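Local atomic coordinates of beta-N-acetylhexosaminidase (Beutenbergia cavernae, PDB entry 5BU9), a protein that probably hydrolyses terminal non-reducing N-acetyl-D-hexosamine residues of N-acetyl-beta-D-hexosaminides, as a member of glycoside hydrolase family 3. Residues A131-V136 with I183-G188; A226-S231 with L259-V264; V265-V270 with A291-V296. All coordinates share one frame; numbering follows the deposited sequence.

Contact 1: residues A131-V136 with I183-G188; sequences APVMDV and IKHFPG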
loop_
_atom_site.group_PDB
_atom_site.type_symbol
_atom_site.label_atom_id
_atom_site.label_comp_id
_atom_site.label_asym_id
_atom_site.label_seq_id
_atom_site.Cartn_x
_atom_site.Cartn_y
_atom_site.Cartn_z
ATOM N N ALA A 131 -2.544 -4.996 3.251
ATOM C CA ALA A 131 -3.249 -6.267 3.059
ATOM C C ALA A 131 -4.698 -5.902 3.375
ATOM O O ALA A 131 -4.912 -4.914 4.042
ATOM C CB ALA A 131 -2.699 -7.369 4.011
ATOM N N PRO A 132 -5.697 -6.686 2.931
ATOM C CA PRO A 132 -5.606 -7.972 2.243
ATOM C C PRO A 132 -5.407 -7.845 0.736
ATOM O O PRO A 132 -5.816 -6.865 0.126
ATOM C CB PRO A 132 -6.961 -8.608 2.546
ATOM C CG PRO A 132 -7.917 -7.390 2.558
ATOM C CD PRO A 132 -7.104 -6.268 3.142
ATOM N N VAL A 133 -4.787 -8.861 0.155
ATOM C CA VAL A 133 -4.763 -9.075 -1.293
ATOM C C VAL A 133 -6.154 -9.403 -1.825
ATOM O O VAL A 133 -6.745 -10.411 -1.460
ATOM C CB VAL A 133 -3.784 -10.202 -1.649
ATOM C CG1 VAL A 133 -3.952 -10.630 -3.071
ATOM C CG2 VAL A 133 -2.357 -9.765 -1.388
HETATM N N MSE A 134 -6.682 -8.568 -2.703
HETATM C CA MSE A 134 -7.968 -8.876 -3.315
HETATM C C MSE A 134 -7.823 -9.177 -4.801
HETATM O O MSE A 134 -8.802 -9.147 -5.547
HETATM C CB MSE A 134 -8.950 -7.735 -3.086
HETATM C CG MSE A 134 -9.170 -7.483 -1.607
HETATM SE SE MSE A 134 -10.780 -6.465 -1.237
HETATM C CE MSE A 134 -12.070 -7.930 -1.394
ATOM N N ASP A 135 -6.590 -9.468 -5.210
ATOM C CA ASP A 135 -6.302 -9.923 -6.546
ATOM C C ASP A 135 -7.041 -11.232 -6.723
ATOM O O ASP A 135 -7.146 -11.996 -5.778
ATOM C CB ASP A 135 -4.792 -10.142 -6.762
ATOM C CG ASP A 135 -3.988 -8.863 -6.693
ATOM O OD1 ASP A 135 -4.380 -7.849 -7.333
ATOM O OD2 ASP A 135 -2.946 -8.891 -5.998
ATOM N N VAL A 136 -7.546 -11.503 -7.918
ATOM C CA VAL A 136 -8.182 -12.787 -8.171
ATOM C C VAL A 136 -7.342 -13.589 -9.147
ATOM O O VAL A 136 -7.035 -13.100 -10.222
ATOM C CB VAL A 136 -9.613 -12.598 -8.697
ATOM C CG1 VAL A 136 -10.213 -13.919 -9.012
ATOM C CG2 VAL A 136 -10.458 -11.911 -7.657
ATOM N N ILE A 183 -6.428 -2.518 0.476
ATOM C CA ILE A 183 -6.698 -3.638 -0.439
ATOM C C ILE A 183 -5.769 -3.487 -1.651
ATOM O O ILE A 183 -5.501 -2.367 -2.100
ATOM C CB ILE A 183 -8.201 -3.718 -0.819
ATOM C CG1 ILE A 183 -8.690 -2.428 -1.449
ATOM C CG2 ILE A 183 -9.048 -3.994 0.421
ATOM C CD1 ILE A 183 -10.058 -2.586 -2.040
ATOM N N LYS A 184 -5.221 -4.593 -2.142
ATOM C CA LYS A 184 -4.179 -4.529 -3.186
ATOM C C LYS A 184 -4.308 -5.749 -4.129
ATOM O O LYS A 184 -4.885 -6.760 -3.716
ATOM C CB LYS A 184 -2.812 -4.461 -2.520
ATOM C CG LYS A 184 -2.407 -5.708 -1.721
ATOM C CD LYS A 184 -1.107 -5.401 -0.992
ATOM C CE LYS A 184 -0.450 -6.644 -0.451
ATOM N NZ LYS A 184 0.789 -6.343 0.377
ATOM N N HIS A 185 -3.846 -5.683 -5.379
ATOM C CA HIS A 185 -3.253 -4.517 -6.035
ATOM C C HIS A 185 -4.092 -4.131 -7.246
ATOM O O HIS A 185 -4.093 -4.838 -8.247
ATOM C CB HIS A 185 -1.812 -4.814 -6.521
ATOM C CG HIS A 185 -0.967 -5.571 -5.547
ATOM N ND1 HIS A 185 -1.212 -6.885 -5.209
ATOM C CD2 HIS A 185 0.153 -5.210 -4.869
ATOM C CE1 HIS A 185 -0.291 -7.296 -4.353
ATOM N NE2 HIS A 185 0.557 -6.302 -4.135
ATOM N N PHE A 186 -4.775 -3.001 -7.169
ATOM C CA PHE A 186 -5.741 -2.601 -8.180
ATOM C C PHE A 186 -5.040 -2.269 -9.503
ATOM O O PHE A 186 -4.024 -1.575 -9.510
ATOM C CB PHE A 186 -6.541 -1.395 -7.670
ATOM C CG PHE A 186 -7.681 -1.034 -8.527
ATOM C CD1 PHE A 186 -8.926 -1.581 -8.291
ATOM C CD2 PHE A 186 -7.525 -0.146 -9.569
ATOM C CE1 PHE A 186 -10.015 -1.254 -9.071
ATOM C CE2 PHE A 186 -8.633 0.194 -10.382
ATOM C CZ PHE A 186 -9.865 -0.367 -10.128
ATOM N N PRO A 187 -5.585 -2.735 -10.632
ATOM C CA PRO A 187 -6.879 -3.433 -10.812
ATOM C C PRO A 187 -6.831 -4.963 -10.730
ATOM O O PRO A 187 -7.839 -5.627 -11.027
ATOM C CB PRO A 187 -7.306 -2.997 -12.228
ATOM C CG PRO A 187 -5.974 -2.849 -12.969
ATOM C CD PRO A 187 -4.971 -2.335 -11.916
ATOM N N GLY A 188 -5.707 -5.517 -10.301
ATOM C CA GLY A 188 -5.576 -6.956 -10.131
ATOM C C GLY A 188 -4.260 -7.500 -10.670
ATOM O O GLY A 188 -3.938 -7.346 -11.840
#
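Asp135 grips His185 with both carboxylate oxygens. OD2 takes the ring hydrogen of His185 ND1 at 2.8 Å through its syn lone pair, carboxylate and imidazole turned only 3° from coplanar. OD1 accepts the backbone N of His185 at 3.0 Å, from above the carboxylate plane, and Leu189 N also bonds this oxygen. The ND1 bond fixes the rotation of the ring, and the other two hold the carboxylate; the far nitrogen NE2 bonds a glycerol, probably from the crystallisation liquor. Lys184 precedes a cis peptide to His185, and its backbone forms a single bridge with that of Val133: its O takes Met134 N at 2.7 Å, and its N donates to Pro132 O at 3.3 Å. Its CG lies over one face of the imidazole, while CE passes Val133 CG2 at 3.8 Å; the ammonium goes on to Leu130 O, Glu81 and glycerol. Ile183 sends CG2, anti to its carbonyl carbon, against SE of Met134 (a selenomethionine) at 3.4 Å, a tight fit backed by Phe217 of helix 212-222. Ile183-Gly188 carry the Lys-His-Phe-Pro-Gly sequence familiar from family 3 beta-N-acetylhexosaminidases, at the C-terminal end of a TIM-barrel strand; the glycerol is consistent with a pocket there.

Contact 2: residues A226-S231 with L259-V264; sequences AFVMTS and LGFDGV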
loop_
_atom_site.group_PDB
_atom_site.type_symbol
_atom_site.label_atom_id
_atom_site.label_comp_id
_atom_site.label_asym_id
_atom_site.label_seq_id
_atom_site.Cartn_x
_atom_site.Cartn_y
_atom_site.Cartn_z
ATOM N N ALA A 226 -10.588 2.012 3.093
ATOM C CA ALA A 226 -10.157 3.398 3.280
ATOM C C ALA A 226 -8.876 3.691 2.507
ATOM O O ALA A 226 -8.496 4.852 2.347
ATOM C CB ALA A 226 -9.945 3.685 4.760
ATOM N N PHE A 227 -8.194 2.619 2.104
ATOM C CA PHE A 227 -6.930 2.660 1.343
ATOM C C PHE A 227 -6.982 1.595 0.257
ATOM O O PHE A 227 -7.401 0.447 0.500
ATOM C CB PHE A 227 -5.692 2.381 2.218
ATOM C CG PHE A 227 -5.447 3.396 3.309
ATOM C CD1 PHE A 227 -6.195 3.370 4.484
ATOM C CD2 PHE A 227 -4.432 4.353 3.175
ATOM C CE1 PHE A 227 -5.972 4.305 5.506
ATOM C CE2 PHE A 227 -4.197 5.303 4.179
ATOM C CZ PHE A 227 -4.971 5.288 5.354
ATOM N N VAL A 228 -6.531 1.970 -0.933
ATOM C CA VAL A 228 -6.366 1.041 -2.042
ATOM C C VAL A 228 -4.952 1.191 -2.584
ATOM O O VAL A 228 -4.484 2.316 -2.812
ATOM C CB VAL A 228 -7.400 1.283 -3.162
ATOM C CG1 VAL A 228 -7.062 0.418 -4.360
ATOM C CG2 VAL A 228 -8.844 1.030 -2.651
HETATM N N MSE A 229 -4.284 0.069 -2.815
HETATM C CA MSE A 229 -2.973 0.083 -3.481
HETATM C C MSE A 229 -3.075 -0.297 -4.964
HETATM O O MSE A 229 -3.785 -1.232 -5.338
HETATM C CB MSE A 229 -1.980 -0.851 -2.775
HETATM C CG MSE A 229 -0.667 -0.972 -3.508
HETATM SE SE MSE A 229 0.579 -2.195 -2.638
HETATM C CE MSE A 229 1.048 -1.120 -1.138
ATOM N N THR A 230 -2.365 0.441 -5.805
ATOM C CA THR A 230 -2.339 0.200 -7.245
ATOM C C THR A 230 -1.108 -0.634 -7.656
ATOM O O THR A 230 -0.035 -0.538 -7.039
ATOM C CB THR A 230 -2.313 1.527 -8.021
ATOM O OG1 THR A 230 -1.212 2.300 -7.530
ATOM C CG2 THR A 230 -3.656 2.331 -7.851
ATOM N N SER A 231 -1.319 -1.454 -8.688
ATOM C CA SER A 231 -0.332 -2.212 -9.456
ATOM C C SER A 231 0.531 -1.336 -10.372
ATOM O O SER A 231 0.070 -0.285 -10.814
ATOM C CB SER A 231 -1.096 -3.217 -10.318
ATOM O OG SER A 231 -0.298 -3.880 -11.254
ATOM N N LEU A 259 -15.902 3.237 -9.640
ATOM C CA LEU A 259 -15.985 2.418 -8.435
ATOM C C LEU A 259 -16.281 3.286 -7.211
ATOM O O LEU A 259 -16.648 2.768 -6.148
ATOM C CB LEU A 259 -14.680 1.613 -8.247
ATOM C CG LEU A 259 -14.734 0.172 -8.796
ATOM C CD1 LEU A 259 -15.262 0.082 -10.202
ATOM C CD2 LEU A 259 -13.399 -0.498 -8.757
ATOM N N GLY A 260 -16.128 4.603 -7.378
ATOM C CA GLY A 260 -16.493 5.576 -6.362
ATOM C C GLY A 260 -15.568 5.642 -5.144
ATOM O O GLY A 260 -15.959 6.109 -4.078
ATOM N N PHE A 261 -14.333 5.173 -5.282
ATOM C CA PHE A 261 -13.426 5.201 -4.133
ATOM C C PHE A 261 -13.001 6.643 -3.805
ATOM O O PHE A 261 -12.487 7.370 -4.660
ATOM C CB PHE A 261 -12.208 4.310 -4.387
ATOM C CG PHE A 261 -11.223 4.278 -3.232
ATOM C CD1 PHE A 261 -11.592 3.772 -1.997
ATOM C CD2 PHE A 261 -9.924 4.758 -3.390
ATOM C CE1 PHE A 261 -10.684 3.740 -0.932
ATOM C CE2 PHE A 261 -9.014 4.743 -2.329
ATOM C CZ PHE A 261 -9.397 4.225 -1.098
ATOM N N ASP A 262 -13.221 7.023 -2.551
ATOM C CA ASP A 262 -12.943 8.361 -2.006
ATOM C C ASP A 262 -11.720 8.444 -1.080
ATOM O O ASP A 262 -11.363 9.538 -0.616
ATOM C CB ASP A 262 -14.162 8.863 -1.204
ATOM C CG ASP A 262 -15.289 9.334 -2.090
ATOM O OD1 ASP A 262 -15.008 9.709 -3.255
ATOM O OD2 ASP A 262 -16.453 9.338 -1.616
ATOM N N GLY A 263 -11.120 7.293 -0.767
ATOM C CA GLY A 263 -10.088 7.223 0.253
ATOM C C GLY A 263 -8.709 7.426 -0.330
ATOM O O GLY A 263 -8.547 8.121 -1.343
ATOM N N VAL A 264 -7.719 6.804 0.295
ATOM C CA VAL A 264 -6.330 7.050 -0.020
ATOM C C VAL A 264 -5.780 5.994 -0.977
ATOM O O VAL A 264 -5.916 4.780 -0.727
ATOM C CB VAL A 264 -5.520 7.108 1.276
ATOM C CG1 VAL A 264 -4.048 7.028 0.982
ATOM C CG2 VAL A 264 -5.887 8.373 2.073
#
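Phe227 and Val264 pair at the start of two neighbouring parallel strands of the TIM barrel, where a beta-alpha-beta unit comes back to the sheet. The backbone of Val264 bonds to the residues before and after Phe227: its N donates almost straight to Ala226 O at 2.9 Å (N-H...O 176°), and its O receives Val228 N, also at 2.9 Å. Phe227 CA adds a C-H...O contact to Val264 O at 3.1 Å. The two side chains lie side by side and point the same way, Phe227 CD2 standing 3.5 Å from Val264 CG1; both also touch Ala336 of helix 320-336, and Phe227 reaches Val182 of the adjoining strand. The crossover is right-handed, as is usual for such units: strand 227-230 leads through helix 248-258, and the loop after that helix delivers Val264 into strand 264-267. Within this loop Phe261 turns its ring toward strand 227-230, CG anti to the backbone N (chi1 180°), and the ring is sandwiched. Val228 CG2 sits over the centre of one face, 3.6 Å from the centroid and 10° off the ring normal, a CH-pi contact. Gly263 N lies over the centre of the opposite face, 3.4 Å above the ring plane. At the ring edge, near its plane, Phe261 CZ meets Ala226 O at 3.6 Å. Leu255 of helix 248-258 touches both Val228 and Phe261, filling the layer between strand and helix. Gly263 passes so close to Ala226 O that a beta carbon on it would collide with that oxygen; its own carbonyl oxygen accepts a bond from Arg256 NH1.

Contact 3: residues V265-V270 with A291-V296; sequences VVTDDV and AGTDIV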
loop_
_atom_site.group_PDB
_atom_site.type_symbol
_atom_site.label_atom_id
_atom_site.label_comp_id
_atom_site.label_asym_id
_atom_site.label_seq_id
_atom_site.Cartn_x
_atom_site.Cartn_y
_atom_site.Cartn_z
ATOM N N VAL A 265 -5.198 6.452 -2.087
ATOM C CA VAL A 265 -4.582 5.582 -3.079
ATOM C C VAL A 265 -3.073 5.501 -2.811
ATOM O O VAL A 265 -2.391 6.524 -2.774
ATOM C CB VAL A 265 -4.826 6.075 -4.517
ATOM C CG1 VAL A 265 -3.997 5.244 -5.499
ATOM C CG2 VAL A 265 -6.301 6.020 -4.861
ATOM N N VAL A 266 -2.567 4.285 -2.638
ATOM C CA VAL A 266 -1.152 4.024 -2.344
ATOM C C VAL A 266 -0.534 3.329 -3.537
ATOM O O VAL A 266 -1.159 2.425 -4.093
ATOM C CB VAL A 266 -1.013 3.168 -1.073
ATOM C CG1 VAL A 266 0.459 3.021 -0.625
ATOM C CG2 VAL A 266 -1.849 3.787 0.010
ATOM N N THR A 267 0.652 3.754 -3.974
ATOM C CA THR A 267 1.354 2.996 -5.015
ATOM C C THR A 267 1.902 1.708 -4.431
ATOM O O THR A 267 2.144 1.598 -3.218
ATOM C CB THR A 267 2.562 3.741 -5.655
ATOM O OG1 THR A 267 3.568 3.958 -4.655
ATOM C CG2 THR A 267 2.148 5.063 -6.283
ATOM N N ASP A 268 2.112 0.729 -5.303
ATOM C CA ASP A 268 3.028 -0.359 -4.997
ATOM C C ASP A 268 4.432 0.302 -4.799
ATOM O O ASP A 268 4.649 1.467 -5.169
ATOM C CB ASP A 268 3.001 -1.394 -6.129
ATOM C CG ASP A 268 3.701 -2.711 -5.769
ATOM O OD1 ASP A 268 4.310 -2.829 -4.681
ATOM O OD2 ASP A 268 3.667 -3.627 -6.614
ATOM N N ASP A 269 5.368 -0.386 -4.173
ATOM C CA ASP A 269 6.701 0.189 -4.035
ATOM C C ASP A 269 7.260 0.643 -5.376
ATOM O O ASP A 269 7.321 -0.163 -6.285
ATOM C CB ASP A 269 7.692 -0.819 -3.450
ATOM C CG ASP A 269 9.113 -0.332 -3.614
ATOM O OD1 ASP A 269 9.450 0.654 -2.915
ATOM O OD2 ASP A 269 9.842 -0.857 -4.500
ATOM N N VAL A 270 7.677 1.902 -5.523
ATOM C CA VAL A 270 8.258 2.336 -6.799
ATOM C C VAL A 270 9.762 2.572 -6.676
ATOM O O VAL A 270 10.407 3.021 -7.627
ATOM C CB VAL A 270 7.565 3.601 -7.324
ATOM C CG1 VAL A 270 6.116 3.275 -7.703
ATOM C CG2 VAL A 270 7.648 4.753 -6.272
ATOM N N ALA A 291 -1.634 10.910 -11.589
ATOM C CA ALA A 291 -2.662 9.888 -11.874
ATOM C C ALA A 291 -3.784 9.867 -10.831
ATOM O O ALA A 291 -4.888 9.394 -11.109
ATOM C CB ALA A 291 -2.025 8.492 -11.969
ATOM N N GLY A 292 -3.490 10.343 -9.624
ATOM C CA GLY A 292 -4.491 10.449 -8.571
ATOM C C GLY A 292 -4.015 9.722 -7.314
ATOM O O GLY A 292 -4.812 9.408 -6.454
ATOM N N THR A 293 -2.719 9.418 -7.235
ATOM C CA THR A 293 -2.124 8.787 -6.064
ATOM C C THR A 293 -2.015 9.729 -4.861
ATOM O O THR A 293 -1.604 10.885 -5.010
ATOM C CB THR A 293 -0.713 8.311 -6.380
ATOM O OG1 THR A 293 -0.777 7.305 -7.386
ATOM C CG2 THR A 293 -0.032 7.760 -5.137
ATOM N N ASP A 294 -2.329 9.239 -3.668
ATOM C CA ASP A 294 -2.115 10.032 -2.433
ATOM C C ASP A 294 -0.862 9.653 -1.645
ATOM O O ASP A 294 -0.252 10.484 -0.966
ATOM C CB ASP A 294 -3.343 9.908 -1.539
ATOM C CG ASP A 294 -4.649 10.113 -2.327
ATOM O OD1 ASP A 294 -4.799 11.155 -3.026
ATOM O OD2 ASP A 294 -5.502 9.207 -2.292
ATOM N N ILE A 295 -0.439 8.402 -1.732
ATOM C CA ILE A 295 0.796 8.043 -1.033
ATOM C C ILE A 295 1.731 7.235 -1.947
ATOM O O ILE A 295 1.356 6.185 -2.473
ATOM C CB ILE A 295 0.499 7.273 0.288
ATOM C CG1 ILE A 295 -0.260 8.155 1.291
ATOM C CG2 ILE A 295 1.813 6.704 0.890
ATOM C CD1 ILE A 295 -0.670 7.410 2.619
ATOM N N VAL A 296 2.937 7.756 -2.147
ATOM C CA VAL A 296 3.956 7.099 -2.940
ATOM C C VAL A 296 4.798 6.242 -2.005
ATOM O O VAL A 296 5.444 6.754 -1.069
ATOM C CB VAL A 296 4.808 8.130 -3.684
ATOM C CG1 VAL A 296 5.893 7.441 -4.524
ATOM C CG2 VAL A 296 3.902 9.037 -4.565
#
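The carboxylate of Asp294 is the flat side-chain group that binds across this contact. Val265 N reaches its OD2 at 2.8 Å from the anti side, 26° out of the carboxylate plane, and Arg256 NH2 forms a salt bridge to the same oxygen; OD1 pairs with Arg332 NH1. The group arrives there because Asp294 CG stands beside its own backbone N (chi1 -47°), which brings the acid back to the N-terminal part of strand 264-267. Val265 O in turn accepts two backbone donors, Ile295 N at 2.9 Å and Asp294 N, the latter in the carbonyl plane on a lone pair. Two residues further on, Thr267 N donates to Ile295 O at 2.9 Å, nearly along the C=O axis, completing the bridge between Val266 and Ile295. Thr267 uses both branches of its side chain. OG1, set between its backbone N and carbonyl carbon (chi1 64°), donates to Asp268 O at 2.8 Å and accepts from Leu297 N, while CG2 packs across Thr293 CG2 at 3.7 Å, roughly at right angles. A valine in its place would probably leave Asp268 O without this donor and Leu297 N without its acceptor, freeing the turn after the strand to shift. Beyond it Val270 CG2 touches Val296 CG1 at 3.7 Å. At the other end, Gly292 closes helix 281-291 in a Schellman motif and turns the chain into the Thr293-Val296 run, which leads to strand 296-298. With an arginine at each oxygen and a backbone N-H besides, the buried carboxylate of Asp294 is likely to be ionised, linking helices 248-258 (Arg256) and 320-336 (Arg332) to the start of strand 264-267.

The three contacts follow one another along the chain and round one wall of the family 3 TIM barrel. Centres of contacts 1 and 2 lie about 11 Å apart, those of 2 and 3 about 10 Å, those of 1 and 3 about 14 Å. Strands 180-186 and 227-230 join the first pair through Phe186 N and Met229 O (2.7 Å, a probable hydrogen bond); strands 227-230 and 264-267 join the second through Val266 N and Val228 O (2.8 Å, likewise probable). Contact 3 carries the wall on toward strand 296-298, which pairs with strand 15-20. His185 and Lys184 of contact 1 and Asp268 of contact 3 bond glycerol where C-terminal strand ends converge, His185 CD2 4.2 Å from Asp268 OD2.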